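Local coordinates for protein putative hydrolase YdeN (Bacillus subtilis, PDB 1UXO) that probably acts as a serine hydrolase with an alpha/beta-hydrolase fold, although its natural substrate is not established, at residues 69-72 and 78-81; 72-77 and 109-114; 96-101 and 174-179; 131-136 and 149-154; 140-145 and 164-169. The protein carries 2 engineered substitutions. All coordinates share one frame; numbering follows the deposited sequence.

Contact 1 (69-72 and 78-81)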
# COMPACT_ATOMS: atom_id res chain seq x y z
N LEU A 69 1.60 6.73 2.85
CA LEU A 69 1.78 5.30 2.95
C LEU A 69 1.68 4.67 1.55
O LEU A 69 0.68 4.84 0.84
CB LEU A 69 0.69 4.68 3.86
CG LEU A 69 0.39 5.35 5.21
CD1 LEU A 69 -0.78 4.69 5.94
CD2 LEU A 69 1.68 5.28 6.07
N VAL A 70 2.71 3.92 1.19
CA VAL A 70 2.77 3.19 -0.07
C VAL A 70 2.81 1.72 0.32
O VAL A 70 3.70 1.29 1.03
CB VAL A 70 4.03 3.56 -0.86
CG1 VAL A 70 4.17 2.68 -2.15
CG2 VAL A 70 4.01 5.04 -1.17
N ALA A 71 1.87 0.95 -0.18
CA ALA A 71 1.78 -0.46 0.17
C ALA A 71 1.71 -1.32 -1.06
O ALA A 71 1.23 -0.85 -2.11
CB ALA A 71 0.55 -0.67 1.03
N HIS A 72 2.18 -2.58 -0.92
CA HIS A 72 2.13 -3.54 -1.97
C HIS A 72 1.37 -4.79 -1.54
O HIS A 72 1.59 -5.34 -0.44
CB HIS A 72 3.54 -3.93 -2.44
CG HIS A 72 3.56 -4.88 -3.61
ND1 HIS A 72 4.34 -6.02 -3.63
CD2 HIS A 72 2.93 -4.84 -4.82
CE1 HIS A 72 4.17 -6.65 -4.78
NE2 HIS A 72 3.33 -5.97 -5.53
N ALA A 78 -4.02 -4.51 4.92
CA ALA A 78 -3.51 -4.24 6.23
C ALA A 78 -3.57 -2.76 6.61
O ALA A 78 -4.11 -2.41 7.66
CB ALA A 78 -2.08 -4.77 6.37
N ILE A 79 -3.10 -1.90 5.74
CA ILE A 79 -3.13 -0.48 6.09
C ILE A 79 -4.60 0.04 6.04
O ILE A 79 -4.94 0.95 6.77
CB ILE A 79 -2.17 0.39 5.23
CG1 ILE A 79 -2.47 0.35 3.78
CG2 ILE A 79 -0.67 0.12 5.57
CD1 ILE A 79 -1.70 1.60 3.05
N LEU A 80 -5.47 -0.57 5.21
CA LEU A 80 -6.90 -0.18 5.21
C LEU A 80 -7.55 -0.49 6.57
O LEU A 80 -8.29 0.35 7.16
CB LEU A 80 -7.69 -0.86 4.06
CG LEU A 80 -7.30 -0.45 2.64
CD1 LEU A 80 -8.05 -1.27 1.63
CD2 LEU A 80 -7.47 1.02 2.41
N ARG A 81 -7.28 -1.67 7.10
CA ARG A 81 -7.77 -2.01 8.42
C ARG A 81 -7.18 -1.11 9.49
O ARG A 81 -7.87 -0.74 10.45
CB ARG A 81 -7.50 -3.44 8.75
CG ARG A 81 -8.30 -4.40 7.95
CD ARG A 81 -9.80 -4.35 8.37
NE ARG A 81 -10.54 -5.30 7.60
CZ ARG A 81 -11.82 -5.25 7.35
NH1 ARG A 81 -12.60 -4.29 7.86
NH2 ARG A 81 -12.30 -6.21 6.57
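Ile79, on the first turns of helix 75-84, faces Leu69 and Ala71 of strand 67-72 in the segment that leads into the nucleophile elbow of an alpha/beta hydrolase. Strand, sharp turn and helix form the first half of a beta-alpha-beta crossover that is completed by strand 92-98, and the turn between them holds Ser73, the predicted nucleophile. Because strand residues point alternately to the two sides of the sheet, Leu69 and Ala71 direct their side chains toward the helix while Val70, between them, points away from it.

All the interactions across the contact are apolar. The CA atoms of Ala71 and Ile79 stand 7.7 Å apart, a gap bridged by the isoleucine side chain. Its CG1 lies between the backbone N and the carbonyl carbon (chi1 61°), and the nearly extended second torsion (164°) sends CD1 on to the strand.

The flanking strands hold the partners in place. Backbone hydrogen bonds tie Leu69 to Gly94 and Ile96 on one side, and Val70 to Tyr8 and Ile10 on the other. Ile79 also touches Ile10 and Leu97, so its side chain packs on three neighbouring strands of the sheet.

The CD1 methyl of Ile79 straddles the two strand residues, 3.8 Å from CB of Ala71 and 4.0 Å from CB of Leu69.

Contact 2 (72-77 and 109-114)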
# COMPACT_ATOMS: atom_id res chain seq x y z
N HIS A 72 2.18 -2.58 -0.92
CA HIS A 72 2.13 -3.54 -1.97
C HIS A 72 1.37 -4.79 -1.54
O HIS A 72 1.59 -5.34 -0.44
CB HIS A 72 3.54 -3.93 -2.44
CG HIS A 72 3.56 -4.88 -3.61
ND1 HIS A 72 4.34 -6.02 -3.63
CD2 HIS A 72 2.93 -4.84 -4.82
CE1 HIS A 72 4.17 -6.65 -4.78
NE2 HIS A 72 3.33 -5.97 -5.53
N SER A 73 0.41 -5.15 -2.38
CA SER A 73 -0.33 -6.40 -2.27
C SER A 73 -0.98 -6.54 -0.88
O SER A 73 -1.80 -5.67 -0.48
CB SER A 73 0.59 -7.55 -2.71
OG SER A 73 -0.18 -8.73 -2.98
N LEU A 74 -0.59 -7.56 -0.10
CA LEU A 74 -1.17 -7.77 1.26
C LEU A 74 -1.02 -6.59 2.20
O LEU A 74 -1.87 -6.37 3.08
CB LEU A 74 -0.62 -9.03 1.92
CG LEU A 74 -1.34 -9.54 3.16
CD1 LEU A 74 -2.80 -10.04 2.86
CD2 LEU A 74 -0.49 -10.64 3.86
N GLY A 75 -0.00 -5.76 2.00
CA GLY A 75 0.12 -4.56 2.82
C GLY A 75 -1.04 -3.60 2.67
O GLY A 75 -1.30 -2.79 3.55
N CYS A 76 -1.67 -3.65 1.50
CA CYS A 76 -2.85 -2.82 1.22
C CYS A 76 -4.02 -3.05 2.18
O CYS A 76 -4.41 -2.08 2.86
CB CYS A 76 -3.22 -2.89 -0.26
SG CYS A 76 -1.88 -2.39 -1.37
N PRO A 77 -4.61 -4.26 2.25
CA PRO A 77 -5.71 -4.45 3.18
C PRO A 77 -5.28 -4.24 4.63
O PRO A 77 -6.06 -3.80 5.47
CB PRO A 77 -6.20 -5.88 2.90
CG PRO A 77 -5.03 -6.58 2.20
CD PRO A 77 -4.42 -5.46 1.41
N GLN A 109 -6.00 -18.18 -0.39
CA GLN A 109 -7.06 -18.17 0.60
C GLN A 109 -6.52 -18.20 2.06
O GLN A 109 -7.17 -17.71 3.01
CB GLN A 109 -8.11 -19.29 0.27
CG GLN A 109 -8.96 -18.92 -0.97
CD GLN A 109 -10.07 -19.92 -1.34
OE1 GLN A 109 -10.16 -20.95 -0.75
NE2 GLN A 109 -10.89 -19.60 -2.33
N MSE A 110 -5.28 -18.68 2.23
CA MSE A 110 -4.59 -18.65 3.51
C MSE A 110 -4.46 -17.24 4.10
O MSE A 110 -4.16 -17.07 5.29
CB MSE A 110 -3.16 -19.20 3.33
CG MSE A 110 -2.32 -18.54 2.14
SE MSE A 110 -0.47 -19.11 2.40
CE MSE A 110 0.10 -18.23 4.22
N LEU A 111 -4.67 -16.23 3.27
CA LEU A 111 -4.57 -14.82 3.66
C LEU A 111 -5.94 -14.18 3.88
O LEU A 111 -6.03 -12.96 4.06
CB LEU A 111 -3.77 -14.06 2.58
CG LEU A 111 -2.39 -14.57 2.12
CD1 LEU A 111 -1.78 -13.59 1.08
CD2 LEU A 111 -1.46 -14.72 3.32
N ASP A 112 -7.01 -14.99 3.87
CA ASP A 112 -8.35 -14.47 3.98
C ASP A 112 -8.64 -13.62 5.17
O ASP A 112 -9.51 -12.75 5.10
CB ASP A 112 -9.42 -15.59 3.92
CG ASP A 112 -9.71 -16.06 2.51
OD1 ASP A 112 -9.24 -15.49 1.51
OD2 ASP A 112 -10.49 -17.06 2.31
N GLU A 113 -7.90 -13.79 6.27
CA GLU A 113 -8.22 -13.05 7.45
C GLU A 113 -7.95 -11.56 7.27
O GLU A 113 -8.55 -10.75 7.95
CB GLU A 113 -7.50 -13.59 8.69
CG GLU A 113 -6.07 -13.24 8.81
CD GLU A 113 -5.51 -13.81 10.10
OE1 GLU A 113 -5.96 -14.91 10.56
OE2 GLU A 113 -4.61 -13.20 10.63
N PHE A 114 -7.08 -11.20 6.32
CA PHE A 114 -6.73 -9.79 6.08
C PHE A 114 -7.87 -9.00 5.42
O PHE A 114 -7.90 -7.79 5.53
CB PHE A 114 -5.47 -9.71 5.24
CG PHE A 114 -4.20 -9.84 6.04
CD1 PHE A 114 -3.43 -8.74 6.33
CD2 PHE A 114 -3.80 -11.07 6.53
CE1 PHE A 114 -2.29 -8.87 7.03
CE2 PHE A 114 -2.68 -11.21 7.24
CZ PHE A 114 -1.91 -10.12 7.50
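Leu74 reaches across to Phe114 and Leu111, and nearly every branch of its side chain is used. From CB the chain runs outward with CG anti to the backbone nitrogen (chi1 -167°), which carries it out toward the 109-114 segment. CG already stands over the ring face of the phenylalanine, 3.9 Å from Phe114 CD1 and on the CD1-CE1 side of its centre. The two methyls then spread over the same face. Leu74 CD1 lies over the CG side, 3.5 Å from Phe114 CG, and makes a CH-pi contact, 3.9 Å from the ring centroid and 29° off the normal. It also meets Leu111 CD1 at 4.1 Å. Leu74 CD2 sits over the middle of the ring, 3.9 Å from Phe114 CZ.

Leu74 follows Ser73 in the nucleophile elbow, the tight turn of alpha/beta hydrolases that here is a type II' turn from His72 to Gly75. Ser73 takes up the positive phi (55°) usual for the nucleophile of this motif, and Gly75 N closes the turn on His72 O.

One turn on, Pro77 brings its ring alongside the phenylalanine backbone, with Pro77 CB 3.7 Å from Phe114 O. Trp52 of helix 49-57 meets the Phe114 ring edge-to-face and also touches Leu74.

Contact 3 (96-101 and 174-179)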
# COMPACT_ATOMS: atom_id res chain seq x y z
N ILE A 96 -0.99 5.06 -1.47
CA ILE A 96 -0.91 4.46 -2.76
C ILE A 96 -0.90 2.95 -2.56
O ILE A 96 -0.05 2.43 -1.82
CB ILE A 96 0.34 4.90 -3.49
CG1 ILE A 96 0.34 6.41 -3.72
CG2 ILE A 96 0.41 4.25 -4.83
CD1 ILE A 96 1.64 6.93 -4.39
N LEU A 97 -1.84 2.29 -3.18
CA LEU A 97 -2.05 0.85 -2.99
C LEU A 97 -1.67 0.14 -4.26
O LEU A 97 -2.46 0.08 -5.21
CB LEU A 97 -3.48 0.56 -2.59
CG LEU A 97 -4.01 1.45 -1.46
CD1 LEU A 97 -5.49 1.18 -1.17
CD2 LEU A 97 -3.21 1.23 -0.21
N VAL A 98 -0.45 -0.41 -4.28
CA VAL A 98 0.04 -1.17 -5.43
C VAL A 98 -0.46 -2.61 -5.37
O VAL A 98 -0.18 -3.33 -4.41
CB VAL A 98 1.55 -1.11 -5.56
CG1 VAL A 98 1.97 -1.67 -6.88
CG2 VAL A 98 2.00 0.35 -5.46
N SER A 99 -1.25 -2.99 -6.37
CA SER A 99 -1.94 -4.28 -6.42
C SER A 99 -2.85 -4.46 -5.24
O SER A 99 -2.93 -5.56 -4.68
CB SER A 99 -0.95 -5.39 -6.51
OG SER A 99 -0.04 -5.15 -7.53
N GLY A 100 -3.52 -3.37 -4.85
CA GLY A 100 -4.41 -3.40 -3.70
C GLY A 100 -5.67 -4.23 -3.93
O GLY A 100 -6.21 -4.35 -5.06
N PHE A 101 -6.18 -4.78 -2.84
CA PHE A 101 -7.38 -5.57 -2.89
C PHE A 101 -8.02 -5.52 -1.48
O PHE A 101 -7.33 -5.22 -0.49
CB PHE A 101 -7.10 -7.02 -3.32
CG PHE A 101 -6.15 -7.76 -2.41
CD1 PHE A 101 -6.63 -8.64 -1.45
CD2 PHE A 101 -4.78 -7.54 -2.51
CE1 PHE A 101 -5.75 -9.31 -0.60
CE2 PHE A 101 -3.88 -8.21 -1.67
CZ PHE A 101 -4.36 -9.08 -0.70
N THR A 174 12.45 -4.31 -9.94
CA THR A 174 13.31 -3.69 -8.91
C THR A 174 13.29 -2.16 -8.90
O THR A 174 14.00 -1.53 -8.10
CB THR A 174 14.74 -4.23 -8.99
OG1 THR A 174 15.22 -4.09 -10.32
CG2 THR A 174 14.74 -5.72 -8.74
N SER A 175 12.54 -1.59 -9.85
CA SER A 175 12.15 -0.21 -9.80
C SER A 175 10.69 -0.09 -10.22
O SER A 175 10.12 -0.98 -10.82
CB SER A 175 13.03 0.62 -10.73
OG SER A 175 12.74 0.33 -12.10
N LEU A 176 10.08 1.04 -9.89
CA LEU A 176 8.68 1.34 -10.29
C LEU A 176 8.45 2.86 -10.33
O LEU A 176 7.85 3.45 -9.42
CB LEU A 176 7.70 0.67 -9.32
CG LEU A 176 6.25 0.54 -9.81
CD1 LEU A 176 6.13 -0.09 -11.23
CD2 LEU A 176 5.46 -0.31 -8.80
N PRO A 177 8.93 3.50 -11.40
CA PRO A 177 8.77 4.96 -11.53
C PRO A 177 7.36 5.51 -11.38
O PRO A 177 7.21 6.58 -10.81
CB PRO A 177 9.34 5.23 -12.93
CG PRO A 177 10.48 4.17 -13.03
CD PRO A 177 9.75 2.94 -12.51
N ILE A 178 6.35 4.79 -11.85
CA ILE A 178 4.96 5.30 -11.70
C ILE A 178 4.61 5.59 -10.24
O ILE A 178 3.97 6.60 -9.98
CB ILE A 178 3.94 4.41 -12.36
CG1 ILE A 178 2.57 5.11 -12.26
CG2 ILE A 178 3.91 2.99 -11.77
CD1 ILE A 178 1.63 4.62 -13.29
N VAL A 179 5.05 4.75 -9.29
CA VAL A 179 4.77 5.00 -7.89
C VAL A 179 5.44 6.28 -7.42
O VAL A 179 4.83 7.10 -6.73
CB VAL A 179 5.14 3.80 -6.95
CG1 VAL A 179 4.75 4.13 -5.55
CG2 VAL A 179 4.39 2.59 -7.38
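The last residues of strand 92-98 run past the start of helix 177-188, the CA atoms of Ile96 and Val179 lying 7.7 Å apart, before the chain leaves the sheet through a type II turn from Leu97 to Gly100. On the helix side Leu176 occupies the N-cap position, so the contact is made with the very first turn.

Val98 and Val179 meet methyl to methyl, CG2 of the one 3.8 Å from CG2 of the other. The branch that touches is in both valines the one anti to the carbonyl carbon. The other branch of Val98 is also used: its CG1 touches Leu176 CD2 at 4.2 Å, so that this single valine spans the N-cap residue and the helix proper. Farther back on the strand, Ile96 brings CD1 up to the helix backbone, 4.0 Å from Val179 O and 4.3 Å from Val179 CG1.

This is a helix laid on one face of a parallel sheet. Ile96 continues along helix 177-188 to Val182, Leu183 and Tyr186, and Val179 touches Leu25 of the adjacent helix 22-31. Leu97, between the two contacting strand residues, turns to the other face, where it packs on Cys76, Ile79 and Leu80 of helix 75-84.

Contact 4 (131-136 and 149-154)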
# COMPACT_ATOMS: atom_id res chain seq x y z
N ARG A 131 -5.49 9.63 -2.74
CA ARG A 131 -5.59 8.15 -2.80
C ARG A 131 -5.45 7.64 -4.24
O ARG A 131 -6.08 8.17 -5.14
CB ARG A 131 -6.91 7.69 -2.21
CG ARG A 131 -7.28 8.29 -0.85
CD ARG A 131 -8.73 7.98 -0.36
NE ARG A 131 -9.69 8.60 -1.28
CZ ARG A 131 -10.00 9.90 -1.31
NH1 ARG A 131 -9.45 10.77 -0.44
NH2 ARG A 131 -10.88 10.34 -2.22
N ALA A 132 -4.65 6.59 -4.40
CA ALA A 132 -4.43 5.94 -5.68
C ALA A 132 -4.21 4.46 -5.51
O ALA A 132 -3.72 4.00 -4.46
CB ALA A 132 -3.24 6.56 -6.41
N VAL A 133 -4.65 3.75 -6.53
CA VAL A 133 -4.41 2.31 -6.74
C VAL A 133 -3.66 2.11 -8.08
O VAL A 133 -4.05 2.65 -9.14
CB VAL A 133 -5.71 1.53 -6.77
CG1 VAL A 133 -5.46 0.05 -7.07
CG2 VAL A 133 -6.46 1.70 -5.48
N ILE A 134 -2.55 1.39 -8.03
CA ILE A 134 -1.78 1.06 -9.23
C ILE A 134 -1.89 -0.43 -9.41
O ILE A 134 -1.62 -1.19 -8.47
CB ILE A 134 -0.32 1.44 -9.02
CG1 ILE A 134 -0.26 2.95 -8.72
CG2 ILE A 134 0.50 1.01 -10.22
CD1 ILE A 134 1.10 3.53 -8.47
N ALA A 135 -2.31 -0.87 -10.57
CA ALA A 135 -2.61 -2.28 -10.77
C ALA A 135 -2.26 -2.74 -12.13
O ALA A 135 -2.40 -2.00 -13.12
CB ALA A 135 -4.11 -2.57 -10.48
N SER A 136 -1.87 -4.00 -12.22
CA SER A 136 -1.46 -4.63 -13.48
C SER A 136 -2.58 -5.41 -14.11
O SER A 136 -3.15 -6.29 -13.48
CB SER A 136 -0.26 -5.55 -13.24
OG SER A 136 -0.03 -6.47 -14.33
N ASP A 149 -12.14 -2.44 -8.43
CA ASP A 149 -13.27 -2.49 -7.48
C ASP A 149 -12.90 -1.69 -6.26
O ASP A 149 -13.65 -0.82 -5.84
CB ASP A 149 -13.50 -3.94 -7.07
CG ASP A 149 -14.74 -4.20 -6.16
OD1 ASP A 149 -15.60 -3.29 -5.95
OD2 ASP A 149 -14.88 -5.30 -5.53
N LEU A 150 -11.71 -1.94 -5.71
CA LEU A 150 -11.27 -1.21 -4.53
C LEU A 150 -11.13 0.30 -4.80
O LEU A 150 -11.58 1.14 -3.97
CB LEU A 150 -9.92 -1.80 -4.04
CG LEU A 150 -9.22 -1.01 -2.95
CD1 LEU A 150 -10.13 -0.88 -1.73
CD2 LEU A 150 -7.92 -1.59 -2.56
N ALA A 151 -10.53 0.65 -5.96
CA ALA A 151 -10.41 2.04 -6.35
C ALA A 151 -11.77 2.75 -6.36
O ALA A 151 -11.92 3.89 -5.91
CB ALA A 151 -9.67 2.20 -7.68
N GLN A 152 -12.77 2.07 -6.85
CA GLN A 152 -14.12 2.64 -6.80
C GLN A 152 -14.66 2.78 -5.39
O GLN A 152 -15.29 3.81 -5.04
CB GLN A 152 -15.10 1.78 -7.60
CG GLN A 152 -14.81 1.70 -9.07
CD GLN A 152 -15.52 0.59 -9.79
OE1 GLN A 152 -16.08 -0.35 -9.17
NE2 GLN A 152 -15.43 0.62 -11.12
N GLN A 153 -14.48 1.77 -4.58
CA GLN A 153 -14.99 1.77 -3.20
C GLN A 153 -14.41 2.92 -2.35
O GLN A 153 -15.09 3.48 -1.48
CB GLN A 153 -14.66 0.44 -2.56
CG GLN A 153 -15.47 -0.69 -3.13
CD GLN A 153 -15.08 -2.02 -2.57
OE1 GLN A 153 -13.88 -2.32 -2.43
NE2 GLN A 153 -16.09 -2.84 -2.24
N ILE A 154 -13.13 3.23 -2.59
CA ILE A 154 -12.45 4.27 -1.83
C ILE A 154 -12.12 5.53 -2.65
O ILE A 154 -11.29 6.31 -2.22
CB ILE A 154 -11.17 3.76 -1.07
CG1 ILE A 154 -10.04 3.35 -2.05
CG2 ILE A 154 -11.54 2.63 -0.08
CD1 ILE A 154 -8.67 3.23 -1.38
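Val133 lays one methyl branch on Ala151, its CG2 coming 3.9 Å from the alanine CB and 4.1 Å from the alanine CA. The small alanine side chain lets helix 144-153 approach strand 128-136 closely, and the CA atoms of Val133 and Ala151 are 6.0 Å apart.

Two residues back along the strand, the contact turns polar. Arg131 reaches past the end of the helix, its chain bent at the third torsion (-64°), and NE donates to the carbonyl of Ile154, the first residue to leave the helical conformation. Arg131 NE lies 2.9 Å from Ile154 O. The donor stands almost straight out from the carbonyl (C=O...N 169°), whereas the N-H is less well aimed, at 146°, and the oxygen is tilted slightly from the guanidinium plane. The terminal nitrogens are held too: NH1 bonds to Ala128 O and NH2 to Asp155 O, so three backbone carbonyls fix the rotation of the group. A positive charge here would probably also interact well with the carbonyl-rich C-terminal end of the helix.

The helix connects strands 128-136 and 157-161 in a beta-alpha-beta crossover. Backbone hydrogen bonds join Arg131 to Ala157, and Val133 to Ala157 and Tyr159. Toward the middle of the sheet Leu150 and Ile154 rest on Leu97 of strand 92-98, and Ile154 also touches His121 and Ile124 of helix 121-127.

Contact 5 (140-145 and 164-169)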
# COMPACT_ATOMS: atom_id res chain seq x y z
N GLN A 140 -1.86 -12.22 -12.11
CA GLN A 140 -2.49 -13.48 -11.85
C GLN A 140 -2.61 -13.80 -10.34
O GLN A 140 -3.11 -14.89 -9.98
CB GLN A 140 -1.66 -14.58 -12.55
CG GLN A 140 -1.52 -14.41 -14.11
CD GLN A 140 -2.84 -14.42 -14.76
OE1 GLN A 140 -3.64 -15.36 -14.53
NE2 GLN A 140 -3.17 -13.34 -15.50
N ILE A 141 -2.17 -12.90 -9.48
CA ILE A 141 -2.29 -13.09 -8.01
C ILE A 141 -3.42 -12.24 -7.46
O ILE A 141 -4.34 -12.74 -6.81
CB ILE A 141 -0.97 -12.79 -7.29
CG1 ILE A 141 0.12 -13.78 -7.76
CG2 ILE A 141 -1.22 -12.89 -5.77
CD1 ILE A 141 1.55 -13.43 -7.32
N VAL A 142 -3.35 -10.93 -7.74
CA VAL A 142 -4.44 -9.99 -7.47
C VAL A 142 -5.11 -9.60 -8.80
O VAL A 142 -4.59 -8.78 -9.54
CB VAL A 142 -3.95 -8.72 -6.77
CG1 VAL A 142 -5.14 -7.84 -6.44
CG2 VAL A 142 -3.26 -9.07 -5.44
N PRO A 143 -6.25 -10.15 -9.11
CA PRO A 143 -6.90 -9.82 -10.39
C PRO A 143 -7.14 -8.35 -10.48
O PRO A 143 -7.52 -7.66 -9.50
CB PRO A 143 -8.19 -10.63 -10.36
CG PRO A 143 -7.89 -11.72 -9.39
CD PRO A 143 -7.02 -11.15 -8.33
N PHE A 144 -6.83 -7.81 -11.66
CA PHE A 144 -7.04 -6.41 -11.95
C PHE A 144 -8.39 -5.86 -11.53
O PHE A 144 -8.47 -4.75 -10.96
CB PHE A 144 -6.79 -6.10 -13.45
CG PHE A 144 -6.98 -4.64 -13.79
CD1 PHE A 144 -6.01 -3.71 -13.44
CD2 PHE A 144 -8.14 -4.21 -14.46
CE1 PHE A 144 -6.21 -2.35 -13.77
CE2 PHE A 144 -8.31 -2.87 -14.81
CZ PHE A 144 -7.38 -1.95 -14.43
N SER A 145 -9.44 -6.64 -11.76
CA SER A 145 -10.80 -6.23 -11.38
C SER A 145 -10.96 -5.97 -9.88
O SER A 145 -11.73 -5.12 -9.47
CB SER A 145 -11.82 -7.31 -11.81
OG SER A 145 -11.56 -8.52 -11.14
N GLY A 164 2.20 -5.61 -16.17
CA GLY A 164 2.94 -5.37 -14.95
C GLY A 164 3.21 -6.58 -14.09
O GLY A 164 3.75 -6.43 -13.02
N GLY A 165 2.83 -7.78 -14.55
CA GLY A 165 2.82 -8.97 -13.70
C GLY A 165 2.12 -8.66 -12.37
O GLY A 165 0.99 -8.19 -12.36
N HIS A 166 2.79 -8.96 -11.26
CA HIS A 166 2.38 -8.52 -9.89
C HIS A 166 3.42 -7.51 -9.27
O HIS A 166 3.53 -7.35 -8.02
CB HIS A 166 2.11 -9.79 -9.05
CG HIS A 166 1.61 -9.55 -7.65
ND1 HIS A 166 0.52 -8.78 -7.36
CD2 HIS A 166 2.03 -10.08 -6.47
CE1 HIS A 166 0.32 -8.79 -6.05
NE2 HIS A 166 1.24 -9.55 -5.48
N PHE A 167 4.18 -6.82 -10.14
CA PHE A 167 5.22 -5.87 -9.76
C PHE A 167 6.29 -6.47 -8.81
O PHE A 167 6.69 -5.88 -7.79
CB PHE A 167 4.61 -4.59 -9.17
CG PHE A 167 3.58 -3.91 -10.06
CD1 PHE A 167 3.96 -3.21 -11.19
CD2 PHE A 167 2.24 -3.95 -9.74
CE1 PHE A 167 2.99 -2.57 -12.00
CE2 PHE A 167 1.28 -3.33 -10.53
CZ PHE A 167 1.65 -2.65 -11.65
N LEU A 168 6.76 -7.65 -9.19
CA LEU A 168 7.78 -8.39 -8.44
C LEU A 168 9.17 -8.33 -9.07
O LEU A 168 9.32 -8.21 -10.30
CB LEU A 168 7.32 -9.87 -8.38
CG LEU A 168 5.95 -10.14 -7.82
CD1 LEU A 168 5.52 -11.66 -7.98
CD2 LEU A 168 6.00 -9.80 -6.34
N GLU A 169 10.21 -8.50 -8.23
CA GLU A 169 11.58 -8.47 -8.65
C GLU A 169 11.88 -9.53 -9.72
O GLU A 169 12.63 -9.24 -10.64
CB GLU A 169 12.56 -8.66 -7.47
CG GLU A 169 12.49 -10.02 -6.82
CD GLU A 169 13.15 -10.05 -5.45
OE1 GLU A 169 13.28 -9.04 -4.75
OE2 GLU A 169 13.55 -11.14 -5.05
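At the predicted charge relay site of Ser73, Asp139 and His166, the loop carrying the acid packs against the loop carrying the histidine. Ile141 lies over one face of the His166 imidazole. Its CB stands 4.1 Å from the ring centroid in a CH-pi contact, only 7° off the ring normal, and its CD1 extends past the CD2 rim, 3.5 Å from His166 CD2. The same methyl goes on to Leu168 CD1 at 4.4 Å. Val142 approaches the far end of the ring obliquely, with its CG2 3.6 Å from His166 CE1.

CG anti to the backbone nitrogen (chi1 -177°) extends the imidazole to both residues, which meet it from the same side of its plane. Asp139 OD2 accepts a hydrogen bond from His166 ND1, and the other carboxylate oxygen, OD1, is held by the backbone nitrogens of Ile141 and Val142. The two residues that pack on the histidine thus also position its acidic partner. His166 is the third residue of a type II' turn from Gly164 to Phe167, closed by Phe167 N to Gly164 O (2.9 Å), and His166 N and O are bound by Glu171 and His72. An acid loop and a histidine loop converging at the strand ends characterise the catalytic triad of alpha/beta hydrolases.

Contacts 1, 3 and 4 pack helices on one parallel sheet, and contacts 2 and 5 lie at the strand ends, where the predicted active site is. Contact 2 holds the nucleophile elbow, and contact 1 joins the strand and helix on its two ends; they share His72. Contact 5 supplies the histidine: Ser73 OG and His166 NE2 are 3.0 Å apart, and His72 NE2 lies 2.9 Å from His166 O. In contact 3, Val98 O is 2.8 Å from Ser73 N, and the Val98 side chain is about 7 Å from those of both Ser73 and His166. Contact 4 continues the sheet, with Leu97 N 2.8 Å from Ala132 O. Ser136 OG is hydrogen-bonded to Gly165 O and weakly to Gly164 N of contact 5.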